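Local coordinates for ABC transporter sugar binding protein (Xanthomonas axonopodis pv. citri, PDB 3UOR) that probably binds maltose or a related sugar in the periplasm and hands it to an ABC transporter for import, at residues A[33-38]-A[61-66]; A[146-151]-A[282-287]. All blocks are in the same frame, centred on the assembly; numbering follows the deposited sequence.

Interaction 1: residues A[33-38]-A[61-66]; sequences RFWAMG and DVQNIP
The two parallel strands 33-36 and 61-64 are the two strands of a beta-alpha-beta unit, joined by helix 39-52, in the alpha/beta fold of a periplasmic sugar-binding protein. Phe34 pairs with Val62 and bonds to the residues on either side of it, Asp61 and Gln63. Its N donates to Asp61 O at 3.0 Å, and its O accepts from Gln63 N at 2.9 Å. Ala36 repeats the pattern, with N to Gln63 O and O to Ile65 N. All four bonds are nearly straight at the hydrogen. Val62 CA also leans a C-H toward Phe34 O.

Phe34 and Val62 lie side by side on the face turned to helix 39-52, where Phe34 touches Val44. With Phe34 CG anti to the backbone N (chi1 177°), ring atom CD2 comes to 4.0 Å from Val62 CG2. Trp35, Gln63 and Asp61 share the other face. Gln63 CB rests 3.7 Å from Trp35 CD1, and the amide plane is turned 64° from the indole. Helix 67-79 covers this side and gives Lys73 as a cation-pi partner of Trp35.

At the C-terminal end of the pair, Asn64 reaches across to Gly38, the N-cap residue of helix 39-52. Gly38 N donates to Asn64 OD1 at 3.0 Å, and the donor stands above the carbonyl plane of the amide.

Interaction 2: residues A[146-151]-A[282-287]; sequences LLFYRK and GNWGTA
Strands 146-150 and 284-287 run antiparallel, at 155° between their directions, with their axes 4.6 Å apart at the closest. Leu147 and Ala287 form a hydrogen-bonded pair. Leu147 N donates to Ala287 O, and Ala287 N returns a bond to Leu147 O at 2.8 Å. Tyr149 and Gly285 make the second such pair, through Tyr149 N to Gly285 O and Gly285 N to Tyr149 O. Lys151 N adds a bond to Asn283 O at 2.7 Å, bent to 137° at the hydrogen, where the chain enters helix 151-156.

Phe148, Trp284 and Thr286 gather on one face. Thr286 CG2 stands over the Phe148 ring, 4.0 Å from its centroid, in a CH-pi contact. Trp284 CZ3 approaches the edge of the same ring near its plane, 3.8 Å from Phe148 CD1. Phe272 meets both Phe148 and Trp284, and Phe255 packs edge-to-face on Trp284. Two polar ends on this face are held from outside: Trp284 NE1 by Gln276 OE1, and Thr286 OG1 by Leu357 O. Arg150, on the same face, bonds to Phe254 O and forms a salt bridge with Asp152.

On the other face, Tyr149 lays its ring across Gly285. Its chi1 of 69° sets CG between the backbone N and the carbonyl carbon, which swings the ring over the partner strand. Gly285 N lies over one ring face, and CE1 comes 4.0 Å from Ala287 CB. The Tyr149 ring and the Lys151 chain lie close against Gly285, which has no side chain. The extended Lys151 chain runs alongside, with CE 3.6 Å from Trp284 O.

This is antiparallel edge pairing in the mixed sheet of a solute-binding protein, with an aromatic cluster packed on one face.

In the fold
Interaction 1 and interaction 2 belong to one mixed sheet but do not touch. Their centres are 34 Å apart and their nearest atoms about 19 Å apart. Strand 30-36 of interaction 1 pairs with strand 86-90, which pairs antiparallel with strand 303-307. That strand in turn pairs with the long strand 134-150, whose end carries interaction 2. The first contact joins strands close in sequence through a single helix, whereas the second brings together segments 131 residues apart. Solute-binding proteins of this family generally have two lobes, with sugar held between them.

Interaction 1: residues A[33-38]-A[61-66]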
loop_
_atom_site.group_PDB
_atom_site.type_symbol
_atom_site.label_atom_id
_atom_site.label_comp_id
_atom_site.label_asym_id
_atom_site.label_seq_id
_atom_site.Cartn_x
_atom_site.Cartn_y
_atom_site.Cartn_z
ATOM N N ARG A 33 13.892 -20.819 -9.185
ATOM C CA ARG A 33 13.305 -20.773 -7.851
ATOM C C ARG A 33 12.692 -19.409 -7.553
ATOM O O ARG A 33 13.372 -18.377 -7.547
ATOM C CB ARG A 33 14.315 -21.174 -6.783
ATOM C CG ARG A 33 14.687 -22.651 -6.839
ATOM C CD ARG A 33 15.616 -23.012 -5.700
ATOM N NE ARG A 33 16.745 -22.087 -5.624
ATOM C CZ ARG A 33 17.067 -21.376 -4.547
ATOM N NH1 ARG A 33 16.352 -21.486 -3.428
ATOM N NH2 ARG A 33 18.115 -20.561 -4.590
ATOM N N PHE A 34 11.392 -19.441 -7.296
ATOM C CA PHE A 34 10.569 -18.253 -7.110
ATOM C C PHE A 34 9.977 -18.275 -5.697
ATOM O O PHE A 34 9.172 -19.144 -5.370
ATOM C CB PHE A 34 9.455 -18.274 -8.166
ATOM C CG PHE A 34 8.471 -17.149 -8.057
ATOM C CD1 PHE A 34 8.769 -15.997 -7.349
ATOM C CD2 PHE A 34 7.246 -17.240 -8.688
ATOM C CE1 PHE A 34 7.851 -14.959 -7.257
ATOM C CE2 PHE A 34 6.327 -16.212 -8.606
ATOM C CZ PHE A 34 6.631 -15.063 -7.888
ATOM N N TRP A 35 10.396 -17.336 -4.857
ATOM C CA TRP A 35 9.842 -17.219 -3.509
ATOM C C TRP A 35 8.746 -16.162 -3.467
ATOM O O TRP A 35 8.933 -15.054 -3.957
ATOM C CB TRP A 35 10.919 -16.823 -2.513
ATOM C CG TRP A 35 11.940 -17.853 -2.257
ATOM C CD1 TRP A 35 12.072 -19.063 -2.875
ATOM C CD2 TRP A 35 13.001 -17.770 -1.299
ATOM N NE1 TRP A 35 13.156 -19.740 -2.359
ATOM C CE2 TRP A 35 13.739 -18.965 -1.389
ATOM C CE3 TRP A 35 13.399 -16.796 -0.374
ATOM C CZ2 TRP A 35 14.852 -19.212 -0.588
ATOM C CZ3 TRP A 35 14.492 -17.043 0.419
ATOM C CH2 TRP A 35 15.212 -18.241 0.306
ATOM N N ALA A 36 7.606 -16.509 -2.876
ATOM C CA ALA A 36 6.488 -15.589 -2.754
ATOM C C ALA A 36 5.864 -15.815 -1.381
ATOM O O ALA A 36 6.187 -16.801 -0.722
ATOM C CB ALA A 36 5.493 -15.846 -3.852
ATOM N N MET A 37 4.988 -14.914 -0.941
ATOM C CA MET A 37 4.496 -14.947 0.442
ATOM C C MET A 37 2.989 -15.124 0.589
ATOM O O MET A 37 2.210 -14.358 0.020
ATOM C CB MET A 37 4.880 -13.668 1.178
ATOM C CG MET A 37 6.354 -13.532 1.490
ATOM S SD MET A 37 7.251 -12.944 0.057
ATOM C CE MET A 37 8.829 -12.495 0.777
ATOM N N GLY A 38 2.583 -16.114 1.377
ATOM C CA GLY A 38 1.185 -16.274 1.742
ATOM C C GLY A 38 0.227 -16.527 0.588
ATOM O O GLY A 38 0.551 -17.243 -0.363
ATOM N N ASP A 61 9.876 -23.458 -9.561
ATOM C CA ASP A 61 9.664 -23.991 -8.232
ATOM C C ASP A 61 9.192 -22.870 -7.324
ATOM O O ASP A 61 9.986 -22.026 -6.900
ATOM C CB ASP A 61 10.957 -24.610 -7.697
ATOM C CG ASP A 61 10.856 -25.000 -6.234
ATOM O OD1 ASP A 61 9.728 -25.237 -5.748
ATOM O OD2 ASP A 61 11.912 -25.062 -5.568
ATOM N N VAL A 62 7.895 -22.850 -7.037
ATOM C CA VAL A 62 7.331 -21.802 -6.191
ATOM C C VAL A 62 7.351 -22.201 -4.717
ATOM O O VAL A 62 6.802 -23.235 -4.330
ATOM C CB VAL A 62 5.897 -21.423 -6.612
ATOM C CG1 VAL A 62 5.345 -20.352 -5.687
ATOM C CG2 VAL A 62 5.876 -20.929 -8.049
ATOM N N GLN A 63 8.004 -21.381 -3.902
ATOM C CA GLN A 63 8.064 -21.603 -2.463
ATOM C C GLN A 63 7.233 -20.541 -1.773
ATOM O O GLN A 63 7.373 -19.346 -2.056
ATOM C CB GLN A 63 9.507 -21.524 -1.956
ATOM C CG GLN A 63 10.322 -22.791 -2.149
ATOM C CD GLN A 63 10.019 -23.834 -1.090
ATOM O OE1 GLN A 63 9.241 -24.763 -1.320
ATOM N NE2 GLN A 63 10.627 -23.679 0.085
ATOM N N ASN A 64 6.366 -20.987 -0.869
ATOM C CA ASN A 64 5.526 -20.087 -0.087
ATOM C C ASN A 64 6.177 -19.797 1.249
ATOM O O ASN A 64 6.223 -20.654 2.128
ATOM C CB ASN A 64 4.137 -20.700 0.130
ATOM C CG ASN A 64 3.214 -19.802 0.947
ATOM O OD1 ASN A 64 3.660 -18.922 1.684
ATOM N ND2 ASN A 64 1.917 -20.032 0.820
ATOM N N ILE A 65 6.687 -18.583 1.393
ATOM C CA ILE A 65 7.311 -18.160 2.635
ATOM C C ILE A 65 6.375 -17.234 3.376
ATOM O O ILE A 65 5.830 -16.315 2.786
ATOM C CB ILE A 65 8.604 -17.419 2.357
ATOM C CG1 ILE A 65 9.449 -18.246 1.396
ATOM C CG2 ILE A 65 9.335 -17.132 3.655
ATOM C CD1 ILE A 65 10.750 -17.641 1.095
ATOM N N PRO A 66 6.171 -17.484 4.675
ATOM C CA PRO A 66 5.321 -16.604 5.483
ATOM C C PRO A 66 5.971 -15.236 5.622
ATOM O O PRO A 66 7.176 -15.146 5.853
ATOM C CB PRO A 66 5.275 -17.316 6.836
ATOM C CG PRO A 66 5.610 -18.746 6.529
ATOM C CD PRO A 66 6.617 -18.667 5.430
#

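Interaction 2: residues A[146-151]-A[282-287]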
loop_
_atom_site.group_PDB
_atom_site.type_symbol
_atom_site.label_atom_id
_atom_site.label_comp_id
_atom_site.label_asym_id
_atom_site.label_seq_id
_atom_site.Cartn_x
_atom_site.Cartn_y
_atom_site.Cartn_z
ATOM N N LEU A 146 -8.444 3.282 0.744
ATOM C CA LEU A 146 -9.427 4.296 0.378
ATOM C C LEU A 146 -10.712 3.983 1.144
ATOM O O LEU A 146 -10.710 3.103 2.011
ATOM C CB LEU A 146 -9.627 4.328 -1.158
ATOM C CG LEU A 146 -9.916 3.023 -1.906
ATOM C CD1 LEU A 146 -11.133 2.318 -1.319
ATOM C CD2 LEU A 146 -10.091 3.229 -3.448
ATOM N N LEU A 147 -11.811 4.672 0.845
ATOM C CA LEU A 147 -13.026 4.517 1.654
ATOM C C LEU A 147 -14.010 3.473 1.155
ATOM O O LEU A 147 -14.526 3.592 0.062
ATOM C CB LEU A 147 -13.774 5.853 1.767
ATOM C CG LEU A 147 -12.962 7.049 2.261
ATOM C CD1 LEU A 147 -13.755 8.323 2.036
ATOM C CD2 LEU A 147 -12.599 6.898 3.738
ATOM N N PHE A 148 -14.278 2.461 1.968
ATOM C CA PHE A 148 -15.452 1.617 1.790
ATOM C C PHE A 148 -16.571 2.358 2.491
ATOM O O PHE A 148 -16.354 2.895 3.570
ATOM C CB PHE A 148 -15.240 0.249 2.461
ATOM C CG PHE A 148 -14.279 -0.631 1.731
ATOM C CD1 PHE A 148 -14.736 -1.702 0.968
ATOM C CD2 PHE A 148 -12.928 -0.376 1.767
ATOM C CE1 PHE A 148 -13.848 -2.512 0.272
ATOM C CE2 PHE A 148 -12.035 -1.184 1.057
ATOM C CZ PHE A 148 -12.498 -2.251 0.317
ATOM N N TYR A 149 -17.762 2.392 1.896
ATOM C CA TYR A 149 -18.853 3.170 2.467
ATOM C C TYR A 149 -20.215 2.529 2.305
ATOM O O TYR A 149 -20.455 1.804 1.337
ATOM C CB TYR A 149 -18.893 4.586 1.891
ATOM C CG TYR A 149 -19.294 4.673 0.440
ATOM C CD1 TYR A 149 -18.386 4.362 -0.580
ATOM C CD2 TYR A 149 -20.577 5.073 0.082
ATOM C CE1 TYR A 149 -18.753 4.448 -1.929
ATOM C CE2 TYR A 149 -20.956 5.166 -1.256
ATOM C CZ TYR A 149 -20.043 4.855 -2.257
ATOM O OH TYR A 149 -20.423 4.969 -3.566
ATOM N N ARG A 150 -21.094 2.804 3.271
ATOM C CA ARG A 150 -22.497 2.412 3.202
ATOM C C ARG A 150 -23.283 3.469 2.432
ATOM O O ARG A 150 -23.458 4.595 2.912
ATOM C CB ARG A 150 -23.075 2.249 4.606
ATOM C CG ARG A 150 -22.486 1.068 5.394
ATOM C CD ARG A 150 -23.298 -0.198 5.168
ATOM N NE ARG A 150 -24.737 0.019 5.408
ATOM C CZ ARG A 150 -25.332 -0.149 6.589
ATOM N NH1 ARG A 150 -24.628 -0.541 7.644
ATOM N NH2 ARG A 150 -26.636 0.064 6.720
ATOM N N LYS A 151 -23.735 3.107 1.230
ATOM C CA LYS A 151 -24.484 4.018 0.368
ATOM C C LYS A 151 -25.775 4.493 1.020
ATOM O O LYS A 151 -26.101 5.682 0.994
ATOM C CB LYS A 151 -24.812 3.352 -0.969
ATOM C CG LYS A 151 -23.601 3.046 -1.820
ATOM C CD LYS A 151 -24.001 2.424 -3.158
ATOM C CE LYS A 151 -22.762 2.076 -3.991
ATOM N NZ LYS A 151 -23.082 1.333 -5.243
ATOM N N GLY A 282 -25.326 -4.038 -3.356
ATOM C CA GLY A 282 -25.339 -2.711 -3.956
ATOM C C GLY A 282 -25.632 -1.513 -3.051
ATOM O O GLY A 282 -25.790 -0.395 -3.543
ATOM N N ASN A 283 -25.712 -1.726 -1.740
ATOM C CA ASN A 283 -25.825 -0.612 -0.804
ATOM C C ASN A 283 -24.497 -0.212 -0.158
ATOM O O ASN A 283 -24.474 0.548 0.809
ATOM C CB ASN A 283 -26.890 -0.884 0.260
ATOM C CG ASN A 283 -28.292 -0.626 -0.253
ATOM O OD1 ASN A 283 -28.700 0.527 -0.424
ATOM N ND2 ASN A 283 -29.034 -1.697 -0.521
ATOM N N TRP A 284 -23.390 -0.721 -0.694
ATOM C CA TRP A 284 -22.080 -0.263 -0.264
ATOM C C TRP A 284 -21.158 -0.187 -1.464
ATOM O O TRP A 284 -21.390 -0.838 -2.478
ATOM C CB TRP A 284 -21.490 -1.195 0.795
ATOM C CG TRP A 284 -21.232 -2.574 0.276
ATOM C CD1 TRP A 284 -22.157 -3.568 0.096
ATOM C CD2 TRP A 284 -19.972 -3.118 -0.143
ATOM N NE1 TRP A 284 -21.546 -4.691 -0.396
ATOM C CE2 TRP A 284 -20.207 -4.442 -0.558
ATOM C CE3 TRP A 284 -18.674 -2.607 -0.230
ATOM C CZ2 TRP A 284 -19.199 -5.260 -1.036
ATOM C CZ3 TRP A 284 -17.668 -3.423 -0.705
ATOM C CH2 TRP A 284 -17.935 -4.737 -1.102
ATOM N N GLY A 285 -20.108 0.612 -1.343
ATOM C CA GLY A 285 -19.162 0.759 -2.417
ATOM C C GLY A 285 -17.827 1.240 -1.933
ATOM O O GLY A 285 -17.579 1.279 -0.731
ATOM N N THR A 286 -16.974 1.614 -2.879
ATOM C CA THR A 286 -15.661 2.129 -2.569
ATOM C C THR A 286 -15.518 3.501 -3.227
ATOM O O THR A 286 -16.098 3.736 -4.279
ATOM C CB THR A 286 -14.595 1.187 -3.126
ATOM O OG1 THR A 286 -14.773 1.073 -4.534
ATOM C CG2 THR A 286 -14.724 -0.197 -2.518
ATOM N N ALA A 287 -14.759 4.407 -2.611
ATOM C CA ALA A 287 -14.571 5.747 -3.159
ATOM C C ALA A 287 -13.143 6.165 -2.898
ATOM O O ALA A 287 -12.582 5.850 -1.862
ATOM C CB ALA A 287 -15.549 6.775 -2.514
#